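Local coordinates for hemin ABC transporter, periplasmic hemin-binding protein HutB (Vibrio cholerae, PDB 5KHL) that probably binds hemin in the periplasm and delivers it to the ABC transporter that carries it across the inner membrane, at residues A143-K148 and G180-A185; P149-F154 and Q204-L209; A163-S168 and P187-Y192; E198-M203 and P229-T234; G220-L225 and Q238-V243. All blocks are in the same frame, centred on the assembly; numbering follows the deposited sequence.

How the contacts relate
The contacts lie in the C-terminal half of the chain, around the mixed sheet ordered 192-194, 164-166, 152-156, 207-210, 242-244. Contact 2 pairs the central strand 152-156 with its neighbour 207-210; contact 3 lies at one margin, contact 5 at the other, their centres about 20 Å apart. Contact 1 joins the loops after helices 125-143 and 171-178 and touches contact 2 through H182, centres about 10 Å apart. Contact 4 sets helix 197-203 against the turn before helix 235-238, its centre about 13 Å from that of contact 5. Along the chain contacts 1 and 2 alternate, contact 3 falls within the span of contact 2, and contacts 4 and 5 alternate; together they build one lobe of a bilobal protein.

Contact 1 (A143-K148 and G180-A185)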
# COMPACT_ATOMS: atom_id res chain seq x y z
N ALA A 143 11.19 -16.15 -7.85
CA ALA A 143 12.17 -17.23 -7.89
C ALA A 143 12.09 -18.14 -6.67
O ALA A 143 12.37 -19.32 -6.77
CB ALA A 143 13.59 -16.67 -8.02
N LYS A 144 11.73 -17.59 -5.51
CA LYS A 144 11.68 -18.39 -4.28
C LYS A 144 10.34 -19.10 -4.09
O LYS A 144 10.11 -19.72 -3.06
CB LYS A 144 11.98 -17.52 -3.05
CG LYS A 144 13.35 -16.88 -3.01
CD LYS A 144 13.51 -16.11 -1.68
CE LYS A 144 14.77 -15.25 -1.63
NZ LYS A 144 15.85 -15.93 -0.86
N ARG A 145 9.45 -19.00 -5.07
CA ARG A 145 8.17 -19.68 -4.94
C ARG A 145 8.31 -21.19 -5.07
O ARG A 145 8.77 -21.68 -6.11
CB ARG A 145 7.19 -19.19 -5.99
CG ARG A 145 6.08 -20.18 -6.29
CD ARG A 145 5.07 -19.59 -7.24
NE ARG A 145 3.82 -20.34 -7.25
CZ ARG A 145 2.68 -19.89 -6.76
NH1 ARG A 145 2.61 -18.68 -6.21
NH2 ARG A 145 1.59 -20.64 -6.81
N PRO A 146 7.91 -21.94 -4.03
CA PRO A 146 7.94 -23.41 -4.05
C PRO A 146 6.85 -24.06 -4.91
O PRO A 146 5.92 -23.38 -5.37
CB PRO A 146 7.73 -23.80 -2.58
CG PRO A 146 6.89 -22.65 -2.01
CD PRO A 146 7.38 -21.40 -2.75
N GLU A 147 6.99 -25.37 -5.13
CA GLU A 147 6.00 -26.21 -5.81
C GLU A 147 4.77 -26.42 -4.95
O GLU A 147 3.65 -26.60 -5.46
CB GLU A 147 6.61 -27.57 -6.17
CG GLU A 147 8.10 -27.70 -5.87
CD GLU A 147 8.43 -27.80 -4.39
OE1 GLU A 147 8.66 -26.74 -3.76
OE2 GLU A 147 8.47 -28.94 -3.86
N LYS A 148 4.99 -26.42 -3.63
CA LYS A 148 3.91 -26.52 -2.66
C LYS A 148 3.80 -25.25 -1.84
O LYS A 148 4.20 -25.23 -0.67
CB LYS A 148 4.13 -27.71 -1.72
CG LYS A 148 5.25 -28.67 -2.11
CD LYS A 148 4.97 -30.09 -1.58
CE LYS A 148 6.16 -31.02 -1.75
NZ LYS A 148 5.82 -32.42 -1.36
N GLY A 180 4.88 -15.92 -2.89
CA GLY A 180 4.78 -17.29 -3.34
C GLY A 180 3.84 -18.11 -2.48
O GLY A 180 4.03 -19.31 -2.32
N ALA A 181 2.82 -17.46 -1.92
CA ALA A 181 1.81 -18.19 -1.18
C ALA A 181 0.49 -18.22 -1.97
O ALA A 181 0.33 -17.50 -2.96
CB ALA A 181 1.61 -17.57 0.20
N HIS A 182 -0.42 -19.09 -1.53
CA HIS A 182 -1.83 -19.02 -1.92
C HIS A 182 -2.61 -18.09 -1.00
O HIS A 182 -2.48 -18.16 0.22
CB HIS A 182 -2.50 -20.40 -1.87
CG HIS A 182 -1.88 -21.42 -2.76
ND1 HIS A 182 -1.89 -21.33 -4.13
CD2 HIS A 182 -1.26 -22.60 -2.47
CE1 HIS A 182 -1.29 -22.39 -4.65
NE2 HIS A 182 -0.90 -23.17 -3.67
N ASN A 183 -3.42 -17.22 -1.59
CA ASN A 183 -4.43 -16.50 -0.83
C ASN A 183 -5.75 -17.23 -0.95
O ASN A 183 -6.46 -17.04 -1.92
CB ASN A 183 -4.59 -15.07 -1.33
CG ASN A 183 -5.66 -14.32 -0.56
OD1 ASN A 183 -6.04 -14.73 0.54
ND2 ASN A 183 -6.16 -13.22 -1.13
N PRO A 184 -6.09 -18.06 0.06
CA PRO A 184 -7.29 -18.91 -0.04
C PRO A 184 -8.57 -18.11 -0.28
O PRO A 184 -9.54 -18.61 -0.85
CB PRO A 184 -7.35 -19.61 1.33
CG PRO A 184 -6.02 -19.35 1.99
CD PRO A 184 -5.47 -18.09 1.39
N ALA A 185 -8.55 -16.85 0.13
CA ALA A 185 -9.69 -15.97 -0.08
C ALA A 185 -9.82 -15.44 -1.51
O ALA A 185 -10.90 -15.00 -1.88
CB ALA A 185 -9.62 -14.79 0.90
O HOH W 1 0.29 -17.27 -5.55
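The guanidinium of R145 and the imidazole of H182 meet with their planes 88° apart, the two side chains crossing at about a right angle. NH2 of R145 lies 4.0 Å from CE1 of H182, a van der Waals approach. At the edge of the guanidinium, in its plane, sits a water molecule that accepts from R145 NH1 (2.8 Å) and donates to A181 O (2.6 Å), so the arginine reaches the backbone through water. The segment 180-185 starts at a helix end: G180, with positive phi, closes helix 171-178 in a Schellman motif, and its CA lies 3.9 Å from R145 NH1. R145 spans the gap because CG stands anti to the backbone N (chi1 157°) and the chain runs extended to NE, sending the guanidinium along the start of the segment 180-185. The contact thus joins the loop that follows helix 125-143 to the one that follows helix 171-178. Beyond G180, the backbone of H182 bonds to K150 and V152 and follows the approach to strand 152-156. G180 O is held by the hydroxyl of Y270, whose side chain also touches P146; P146 CD packs 4.0 Å from the same atom, G180 O.

Contact 2 (P149-F154 and Q204-L209); sequences PKKVLF and QPDMVL
K151 and D206 grip each other twice just ahead of the paired strands. The backbone N of K151 donates to D206 OD2 at 2.7 Å, using the carboxylate's anti lone pair, and D206 N returns a bond to K151 O. That carbonyl is shared: D206 N approaches from above its plane, 35° out of it, while M207 N bonds in the plane at 3.2 Å. D206 presents its carboxylate with CG beside its own backbone N (chi1 -58°), and OD2 also rests against CB of K150. Past this clasp the chains become neighbouring parallel strands, with V152 opposite M207, L153 opposite V208 and F154 opposite L209. L153 N bonds to M207 O, and L209 N to L153 O at 2.7 Å in a nearly straight bond.

Side chains alternate between the two faces. On one, V152 and M207 lie side by side, V152 CG1 meets L209 CG at 3.9 Å, and F154 CD1 packs on L209 CB at 3.7 Å; helices 256-269 and 171-178 cover this face. On the other, L153 CD1 touches P205 CG at 3.8 Å. Further out, Q204 NE2 bonds to I201 O and A233 O, fixing the turn that leads from helix 197-203 into the strand, and K150 NZ reaches L269 O. The pair joins the central strand 152-156 to its neighbour 207-210 in one lobe of a periplasmic binding protein. Because the carboxylate of D206 is bound to a backbone N-H while K151 NZ stays 5.3 Å and K150 NZ 6.7 Å from D206 OD2, it serves here chiefly as a backbone acceptor, and the positive charges nearby may favour its ionised form.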
# COMPACT_ATOMS: atom_id res chain seq x y z
N PRO A 149 3.28 -24.17 -2.46
CA PRO A 149 3.08 -22.91 -1.73
C PRO A 149 2.23 -23.07 -0.46
O PRO A 149 1.32 -23.91 -0.42
CB PRO A 149 2.35 -22.03 -2.76
CG PRO A 149 2.74 -22.58 -4.08
CD PRO A 149 2.87 -24.06 -3.87
N LYS A 150 2.53 -22.28 0.57
CA LYS A 150 1.72 -22.29 1.78
C LYS A 150 0.49 -21.42 1.61
O LYS A 150 0.27 -20.84 0.55
CB LYS A 150 2.53 -21.81 2.98
CG LYS A 150 3.51 -22.83 3.50
CD LYS A 150 4.46 -22.20 4.50
CE LYS A 150 5.34 -23.21 5.19
NZ LYS A 150 6.35 -22.53 6.07
N LYS A 151 -0.32 -21.32 2.66
CA LYS A 151 -1.55 -20.53 2.60
C LYS A 151 -1.46 -19.38 3.57
O LYS A 151 -1.07 -19.56 4.72
CB LYS A 151 -2.78 -21.41 2.90
CG LYS A 151 -3.08 -22.42 1.80
CD LYS A 151 -4.13 -23.42 2.23
CE LYS A 151 -3.54 -24.52 3.10
NZ LYS A 151 -4.48 -25.70 3.21
N VAL A 152 -1.79 -18.18 3.08
CA VAL A 152 -1.64 -16.93 3.83
C VAL A 152 -2.88 -16.07 3.64
O VAL A 152 -3.32 -15.83 2.51
CB VAL A 152 -0.39 -16.12 3.36
CG1 VAL A 152 -0.39 -14.69 3.96
CG2 VAL A 152 0.89 -16.85 3.72
N LEU A 153 -3.44 -15.59 4.75
CA LEU A 153 -4.54 -14.64 4.67
C LEU A 153 -4.13 -13.32 5.26
O LEU A 153 -3.35 -13.26 6.23
CB LEU A 153 -5.78 -15.14 5.42
CG LEU A 153 -6.63 -16.28 4.87
CD1 LEU A 153 -7.60 -16.71 5.96
CD2 LEU A 153 -7.36 -15.89 3.59
N PHE A 154 -4.67 -12.24 4.70
CA PHE A 154 -4.57 -10.95 5.33
C PHE A 154 -5.91 -10.59 5.97
O PHE A 154 -6.94 -10.57 5.31
CB PHE A 154 -4.17 -9.87 4.32
CG PHE A 154 -4.09 -8.50 4.93
CD1 PHE A 154 -2.91 -8.04 5.46
CD2 PHE A 154 -5.21 -7.69 4.98
CE1 PHE A 154 -2.85 -6.78 6.01
CE2 PHE A 154 -5.16 -6.45 5.54
CZ PHE A 154 -3.98 -5.98 6.05
N GLN A 204 -7.86 -22.68 6.32
CA GLN A 204 -6.70 -23.20 7.04
C GLN A 204 -5.38 -22.45 6.80
O GLN A 204 -4.36 -23.07 6.49
CB GLN A 204 -6.52 -24.67 6.67
CG GLN A 204 -7.55 -25.59 7.31
CD GLN A 204 -7.40 -25.66 8.81
OE1 GLN A 204 -6.50 -26.31 9.33
NE2 GLN A 204 -8.27 -24.96 9.53
N PRO A 205 -5.38 -21.12 6.97
CA PRO A 205 -4.14 -20.37 6.71
C PRO A 205 -2.96 -20.87 7.55
O PRO A 205 -3.14 -21.24 8.72
CB PRO A 205 -4.51 -18.93 7.11
CG PRO A 205 -5.60 -19.10 8.13
CD PRO A 205 -6.40 -20.28 7.65
N ASP A 206 -1.78 -20.89 6.95
CA ASP A 206 -0.54 -21.20 7.67
C ASP A 206 -0.01 -19.94 8.33
O ASP A 206 0.66 -19.98 9.38
CB ASP A 206 0.49 -21.78 6.71
CG ASP A 206 0.00 -23.03 6.01
OD1 ASP A 206 -0.20 -24.04 6.71
OD2 ASP A 206 -0.17 -23.01 4.78
N MET A 207 -0.32 -18.80 7.73
CA MET A 207 0.11 -17.54 8.27
C MET A 207 -0.98 -16.50 8.11
O MET A 207 -1.61 -16.39 7.06
CB MET A 207 1.40 -17.07 7.58
CG MET A 207 1.88 -15.70 8.06
SD MET A 207 3.26 -15.05 7.09
CE MET A 207 4.64 -15.84 7.92
N VAL A 208 -1.19 -15.71 9.15
CA VAL A 208 -2.10 -14.61 9.01
C VAL A 208 -1.32 -13.29 9.09
O VAL A 208 -0.46 -13.11 9.95
CB VAL A 208 -3.21 -14.68 10.08
CG1 VAL A 208 -4.03 -13.40 10.12
CG2 VAL A 208 -4.08 -15.90 9.81
N LEU A 209 -1.59 -12.39 8.14
CA LEU A 209 -1.03 -11.04 8.17
C LEU A 209 -2.09 -10.06 8.71
O LEU A 209 -3.28 -10.22 8.41
CB LEU A 209 -0.57 -10.61 6.78
CG LEU A 209 0.42 -11.53 6.05
CD1 LEU A 209 0.77 -10.97 4.66
CD2 LEU A 209 1.68 -11.75 6.90

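Contact 3 (A163-S168 and P187-Y192); sequences ANVAGS and PSITSY
The ring of Y192 lies against A166, its CE2 3.7 Å from A166 CB. With CG beside its own backbone N (chi1 -63°), the tyrosine extends along the same face of the sheet as that methyl, where P172 also packs on both residues. The backbones here form an antiparallel, non-hydrogen-bonded pair, A166 opposite Y192, at the margin of the mixed sheet where strand 192-194 joins strand 164-166. Y192 CA brings a CA-H...O contact to V165 O at 3.2 Å.

Beyond this pair both chains leave regular strand geometry, yet the backbone bonds continue. G167 N donates to S191 O at 2.9 Å, S168 N to I189 O at 2.7 Å, and S191 N comes back to S168 O at 2.9 Å. All three donors are tilted from the acceptor's carbonyl plane, by as much as 34° at S191 O. The CA of G167 lies only 3.3 Å from I189 O, with no side chain to hold the two chains apart there. I189 packs its CB against the same CA, and V165 CG1 makes a loose apolar contact with I189 CG2. S168 OG and T190 OG1 are linked by a weak hydrogen bond at 3.3 Å.

Around this margin, V165 bonds through its backbone to K193 of the edge strand and A166 to F154 of strand 152-156, while N183 ND2 bonds to A166 O. Because the polar ties are almost wholly between backbones, the path of the loop ahead of strand 192-194 is probably set mainly by main-chain bonding and by the close approach at G167, with side chains adding the tyrosine-alanine overlap and one weak hydroxyl link.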
# COMPACT_ATOMS: atom_id res chain seq x y z
N ALA A 163 -14.31 -8.82 11.53
CA ALA A 163 -13.02 -9.15 10.92
C ALA A 163 -13.13 -9.32 9.41
O ALA A 163 -13.75 -10.26 8.93
CB ALA A 163 -12.46 -10.42 11.53
N ASN A 164 -12.53 -8.40 8.66
CA ASN A 164 -12.54 -8.50 7.20
C ASN A 164 -11.34 -9.24 6.63
O ASN A 164 -10.34 -9.48 7.31
CB ASN A 164 -12.60 -7.11 6.57
CG ASN A 164 -14.01 -6.64 6.37
OD1 ASN A 164 -14.89 -6.94 7.16
ND2 ASN A 164 -14.24 -5.92 5.28
N VAL A 165 -11.45 -9.61 5.36
CA VAL A 165 -10.37 -10.29 4.67
C VAL A 165 -10.11 -9.67 3.29
O VAL A 165 -11.00 -9.11 2.66
CB VAL A 165 -10.68 -11.79 4.52
CG1 VAL A 165 -11.80 -12.01 3.51
CG2 VAL A 165 -9.41 -12.56 4.13
N ALA A 166 -8.85 -9.73 2.85
CA ALA A 166 -8.50 -9.29 1.51
C ALA A 166 -8.64 -10.42 0.52
O ALA A 166 -7.87 -11.38 0.56
CB ALA A 166 -7.09 -8.74 1.48
N GLY A 167 -9.63 -10.30 -0.35
CA GLY A 167 -9.79 -11.22 -1.45
C GLY A 167 -9.04 -10.74 -2.67
O GLY A 167 -8.00 -10.08 -2.55
N SER A 168 -9.56 -11.06 -3.85
CA SER A 168 -8.95 -10.64 -5.10
C SER A 168 -8.86 -9.12 -5.22
O SER A 168 -9.56 -8.38 -4.51
CB SER A 168 -9.74 -11.19 -6.29
OG SER A 168 -10.95 -10.46 -6.46
N PRO A 187 -9.90 -16.42 -4.79
CA PRO A 187 -10.93 -16.70 -5.80
C PRO A 187 -12.31 -16.17 -5.39
O PRO A 187 -12.85 -15.26 -6.02
CB PRO A 187 -10.93 -18.23 -5.88
CG PRO A 187 -10.32 -18.68 -4.56
CD PRO A 187 -9.31 -17.64 -4.22
N SER A 188 -12.85 -16.74 -4.31
CA SER A 188 -14.21 -16.47 -3.82
C SER A 188 -14.51 -15.03 -3.40
O SER A 188 -15.65 -14.57 -3.49
CB SER A 188 -14.50 -17.40 -2.64
OG SER A 188 -13.29 -17.79 -2.01
N ILE A 189 -13.51 -14.33 -2.89
CA ILE A 189 -13.75 -13.00 -2.36
C ILE A 189 -13.13 -11.94 -3.24
O ILE A 189 -12.03 -12.09 -3.76
CB ILE A 189 -13.20 -12.86 -0.93
CG1 ILE A 189 -13.65 -14.03 -0.08
CG2 ILE A 189 -13.65 -11.56 -0.30
CD1 ILE A 189 -15.14 -14.14 -0.02
N THR A 190 -13.85 -10.84 -3.40
CA THR A 190 -13.33 -9.75 -4.18
C THR A 190 -13.27 -8.52 -3.31
O THR A 190 -14.22 -8.22 -2.59
CB THR A 190 -14.16 -9.52 -5.45
OG1 THR A 190 -14.20 -10.75 -6.21
CG2 THR A 190 -13.55 -8.42 -6.29
N SER A 191 -12.13 -7.84 -3.34
CA SER A 191 -11.88 -6.70 -2.47
C SER A 191 -11.93 -7.14 -1.00
O SER A 191 -11.71 -8.31 -0.67
CB SER A 191 -12.88 -5.57 -2.75
OG SER A 191 -12.54 -4.38 -2.06
N TYR A 192 -12.20 -6.20 -0.11
CA TYR A 192 -12.27 -6.47 1.33
C TYR A 192 -13.69 -6.79 1.80
O TYR A 192 -14.60 -5.97 1.70
CB TYR A 192 -11.73 -5.28 2.10
CG TYR A 192 -10.28 -4.98 1.84
CD1 TYR A 192 -9.92 -4.09 0.84
CD2 TYR A 192 -9.28 -5.57 2.60
CE1 TYR A 192 -8.59 -3.79 0.61
CE2 TYR A 192 -7.95 -5.29 2.38
CZ TYR A 192 -7.62 -4.39 1.38
OH TYR A 192 -6.31 -4.09 1.14

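Contact 4 (E198-M203 and P229-T234); sequences ESMIEM and PMLAAT
M200 leaves its helix with CB directed at the segment 229-234 and CG anti to the backbone N (chi1 -166°), which carries the chain straight across. The side chain first touches at SD: the sulfur lies 3.6 Å from L231 CD2 and 4.0 Å from L231 CG, and a bend at chi3 then turns CE off this line. One residue on, I201 reaches out with its CD1, which meets M230 CE at 3.5 Å; M230 arrives there by a chain bent at both chi2 and chi3. Helix 197-203 thus packs against the turn between helices 221-227 and 235-238, a segment with a short 3-10 stretch at 231-232, on the side of the lobe where M200 and M203 also touch strand 152-156 through L155 and L153. Within that turn T234 is the N-cap of helix 235-238. Its OG1 donates to L231 O at 2.6 Å, in the carbonyl plane and on a lone pair, and accepts from G237 N. One carbonyl, that of L231, accepts from both the backbone N and the hydroxyl of T234. With OG1 committed in this way, T234 turns its methyl to the helix, CG2 standing 3.8 Å from M200 O.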
# COMPACT_ATOMS: atom_id res chain seq x y z
N GLU A 198 -16.46 -19.69 9.46
CA GLU A 198 -16.42 -21.00 8.79
C GLU A 198 -15.42 -21.03 7.62
O GLU A 198 -14.67 -22.01 7.49
CB GLU A 198 -17.80 -21.38 8.26
CG GLU A 198 -18.86 -21.46 9.34
CD GLU A 198 -20.11 -20.67 8.97
OE1 GLU A 198 -21.18 -21.29 8.77
OE2 GLU A 198 -20.02 -19.43 8.87
N SER A 199 -15.44 -19.99 6.78
CA SER A 199 -14.51 -19.88 5.66
C SER A 199 -13.07 -19.90 6.16
O SER A 199 -12.22 -20.57 5.58
CB SER A 199 -14.78 -18.59 4.86
OG SER A 199 -16.10 -18.55 4.34
N MET A 200 -12.82 -19.18 7.26
CA MET A 200 -11.49 -19.11 7.84
C MET A 200 -11.03 -20.48 8.30
O MET A 200 -9.91 -20.91 7.98
CB MET A 200 -11.44 -18.14 9.01
CG MET A 200 -10.01 -17.79 9.39
SD MET A 200 -9.92 -16.76 10.85
CE MET A 200 -10.71 -15.27 10.26
N ILE A 201 -11.88 -21.16 9.05
CA ILE A 201 -11.61 -22.55 9.41
C ILE A 201 -11.33 -23.40 8.17
O ILE A 201 -10.38 -24.19 8.15
CB ILE A 201 -12.79 -23.17 10.17
CG1 ILE A 201 -13.07 -22.42 11.47
CG2 ILE A 201 -12.50 -24.61 10.48
CD1 ILE A 201 -14.32 -22.94 12.18
N GLU A 202 -12.15 -23.22 7.13
CA GLU A 202 -12.00 -23.98 5.90
C GLU A 202 -10.69 -23.69 5.18
O GLU A 202 -10.02 -24.61 4.71
CB GLU A 202 -13.19 -23.71 4.97
CG GLU A 202 -13.20 -24.58 3.71
CD GLU A 202 -12.92 -26.05 3.99
OE1 GLU A 202 -12.23 -26.68 3.16
OE2 GLU A 202 -13.38 -26.59 5.02
N MET A 203 -10.32 -22.41 5.12
CA MET A 203 -9.12 -21.96 4.38
C MET A 203 -7.80 -22.37 5.03
O MET A 203 -6.76 -22.40 4.38
CB MET A 203 -9.14 -20.44 4.21
CG MET A 203 -10.20 -19.95 3.28
SD MET A 203 -10.40 -18.17 3.38
CE MET A 203 -11.93 -17.94 2.44
N PRO A 229 -10.73 -15.93 17.91
CA PRO A 229 -10.51 -17.18 18.65
C PRO A 229 -10.61 -18.44 17.79
O PRO A 229 -10.25 -19.52 18.25
CB PRO A 229 -11.61 -17.17 19.72
CG PRO A 229 -12.51 -16.00 19.39
CD PRO A 229 -12.12 -15.46 18.06
N MET A 230 -11.09 -18.30 16.56
CA MET A 230 -11.24 -19.45 15.68
C MET A 230 -9.96 -19.75 14.91
O MET A 230 -9.84 -20.80 14.28
CB MET A 230 -12.41 -19.24 14.71
CG MET A 230 -13.76 -19.04 15.40
SD MET A 230 -14.23 -20.34 16.58
CE MET A 230 -14.20 -21.79 15.53
N LEU A 231 -8.99 -18.83 14.99
CA LEU A 231 -7.66 -19.08 14.45
C LEU A 231 -7.02 -20.27 15.15
O LEU A 231 -6.15 -20.94 14.58
CB LEU A 231 -6.77 -17.85 14.60
CG LEU A 231 -7.04 -16.77 13.56
CD1 LEU A 231 -6.31 -15.47 13.94
CD2 LEU A 231 -6.65 -17.24 12.17
N ALA A 232 -7.46 -20.55 16.37
CA ALA A 232 -7.02 -21.71 17.14
C ALA A 232 -7.19 -23.02 16.38
O ALA A 232 -6.53 -24.01 16.69
CB ALA A 232 -7.78 -21.77 18.48
N ALA A 233 -8.08 -23.04 15.39
CA ALA A 233 -8.32 -24.22 14.56
C ALA A 233 -7.67 -24.11 13.17
O ALA A 233 -8.06 -24.81 12.24
CB ALA A 233 -9.81 -24.49 14.43
N THR A 234 -6.69 -23.21 13.05
CA THR A 234 -5.86 -23.10 11.85
C THR A 234 -4.41 -23.28 12.26
O THR A 234 -4.08 -23.04 13.41
CB THR A 234 -6.04 -21.75 11.15
OG1 THR A 234 -5.58 -20.71 12.01
CG2 THR A 234 -7.49 -21.51 10.83

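Contact 5 (G220-L225 and Q238-V243); sequences GADAVL and QNKNIV
K240 stands out here, a residue with positive phi that also provides the salt bridge of the contact. The contact packs helix 221-227 of a beta-alpha-beta crossover on its second strand, 242-244, strand 207-210 being the first. K240 is the C-prime residue of a Schellman motif that ends helix 235-238, N241 N bonding back to A236 O and K240 N to G237 O. From this turn its chain runs extended until chi4, where a bend of -74° folds NZ back onto D222 OD2 at 2.9 Å. The carboxylate oxygen is met nearly along its C-O axis, and K240 CD also comes within 3.2 Å of it, so the end of the lysine chain crosses close to the acid. Lower down, the L225 side chain crosses that of K240 at about a right angle, CD1 touching CG at 3.7 Å.

The salt bridge closes over an apolar layer between helix and strand, the outermost on this side of the mixed sheet. I242 points toward the helix: CG2 lies against V224 CB, while the other branch carries CD1 to L225 CG at 3.8 Å. A221 fills in beside it, its CB 4.2 Å from I242 CB. G220 is the N-cap that starts this helix, its O taking V224 N. On the inner side V224 touches V210, and the backbones of N241 and V243 bond to V208. I242 also meets the backbone itself, its CD1 resting 3.5 Å from A221 O.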
# COMPACT_ATOMS: atom_id res chain seq x y z
N GLY A 220 -0.28 -8.28 20.36
CA GLY A 220 0.49 -8.91 19.31
C GLY A 220 -0.15 -10.22 18.94
O GLY A 220 -1.37 -10.37 19.09
N ALA A 221 0.68 -11.16 18.48
CA ALA A 221 0.24 -12.49 18.04
C ALA A 221 -0.85 -13.09 18.93
O ALA A 221 -1.99 -13.25 18.50
CB ALA A 221 1.43 -13.44 17.97
N ASP A 222 -0.49 -13.40 20.17
CA ASP A 222 -1.44 -13.98 21.12
C ASP A 222 -2.70 -13.12 21.29
O ASP A 222 -3.78 -13.64 21.58
CB ASP A 222 -0.77 -14.20 22.49
CG ASP A 222 0.65 -14.76 22.39
OD1 ASP A 222 1.60 -13.95 22.27
OD2 ASP A 222 0.82 -16.00 22.44
N ALA A 223 -2.57 -11.81 21.10
CA ALA A 223 -3.68 -10.90 21.29
C ALA A 223 -4.64 -10.90 20.11
O ALA A 223 -5.85 -10.86 20.31
CB ALA A 223 -3.17 -9.50 21.53
N VAL A 224 -4.11 -10.93 18.89
CA VAL A 224 -4.97 -11.07 17.71
C VAL A 224 -5.67 -12.43 17.76
O VAL A 224 -6.85 -12.57 17.40
CB VAL A 224 -4.17 -10.91 16.40
CG1 VAL A 224 -4.97 -11.42 15.21
CG2 VAL A 224 -3.78 -9.45 16.21
N LEU A 225 -4.94 -13.44 18.23
CA LEU A 225 -5.52 -14.74 18.53
C LEU A 225 -6.65 -14.60 19.56
O LEU A 225 -7.69 -15.24 19.42
CB LEU A 225 -4.45 -15.70 19.06
CG LEU A 225 -4.06 -16.91 18.22
CD1 LEU A 225 -2.87 -17.62 18.87
CD2 LEU A 225 -5.24 -17.88 18.06
N GLN A 238 -2.63 -22.08 15.73
CA GLN A 238 -2.06 -23.04 16.68
C GLN A 238 -0.53 -22.92 16.72
O GLN A 238 0.12 -23.45 17.63
CB GLN A 238 -2.52 -24.48 16.34
CG GLN A 238 -2.15 -24.98 14.94
CD GLN A 238 -3.02 -26.13 14.46
OE1 GLN A 238 -4.18 -26.28 14.86
NE2 GLN A 238 -2.47 -26.95 13.56
N ASN A 239 0.05 -22.19 15.77
CA ASN A 239 1.48 -21.87 15.81
C ASN A 239 1.76 -20.39 16.12
O ASN A 239 2.91 -19.96 16.07
CB ASN A 239 2.17 -22.26 14.50
CG ASN A 239 2.24 -23.76 14.29
OD1 ASN A 239 1.92 -24.26 13.21
ND2 ASN A 239 2.67 -24.49 15.32
N LYS A 240 0.71 -19.63 16.43
CA LYS A 240 0.81 -18.18 16.66
C LYS A 240 1.62 -17.51 15.55
O LYS A 240 2.42 -16.61 15.78
CB LYS A 240 1.43 -17.88 18.03
CG LYS A 240 0.74 -18.55 19.23
CD LYS A 240 1.59 -18.39 20.49
CE LYS A 240 1.09 -19.25 21.64
NZ LYS A 240 -0.16 -18.69 22.24
N ASN A 241 1.41 -17.98 14.32
CA ASN A 241 2.16 -17.47 13.20
C ASN A 241 1.43 -16.26 12.61
O ASN A 241 1.02 -16.25 11.45
CB ASN A 241 2.39 -18.58 12.18
CG ASN A 241 3.42 -18.20 11.12
OD1 ASN A 241 3.37 -18.69 10.00
ND2 ASN A 241 4.34 -17.32 11.48
N ILE A 242 1.26 -15.24 13.46
CA ILE A 242 0.53 -14.01 13.14
C ILE A 242 1.51 -12.85 12.97
O ILE A 242 2.14 -12.42 13.93
CB ILE A 242 -0.51 -13.69 14.23
CG1 ILE A 242 -1.62 -14.74 14.18
CG2 ILE A 242 -1.09 -12.29 14.06
CD1 ILE A 242 -2.27 -14.98 15.51
N VAL A 243 1.63 -12.35 11.74
CA VAL A 243 2.75 -11.50 11.34
C VAL A 243 2.31 -10.09 10.90
O VAL A 243 1.34 -9.93 10.16
CB VAL A 243 3.54 -12.18 10.19
CG1 VAL A 243 4.67 -11.31 9.73
CG2 VAL A 243 4.05 -13.54 10.65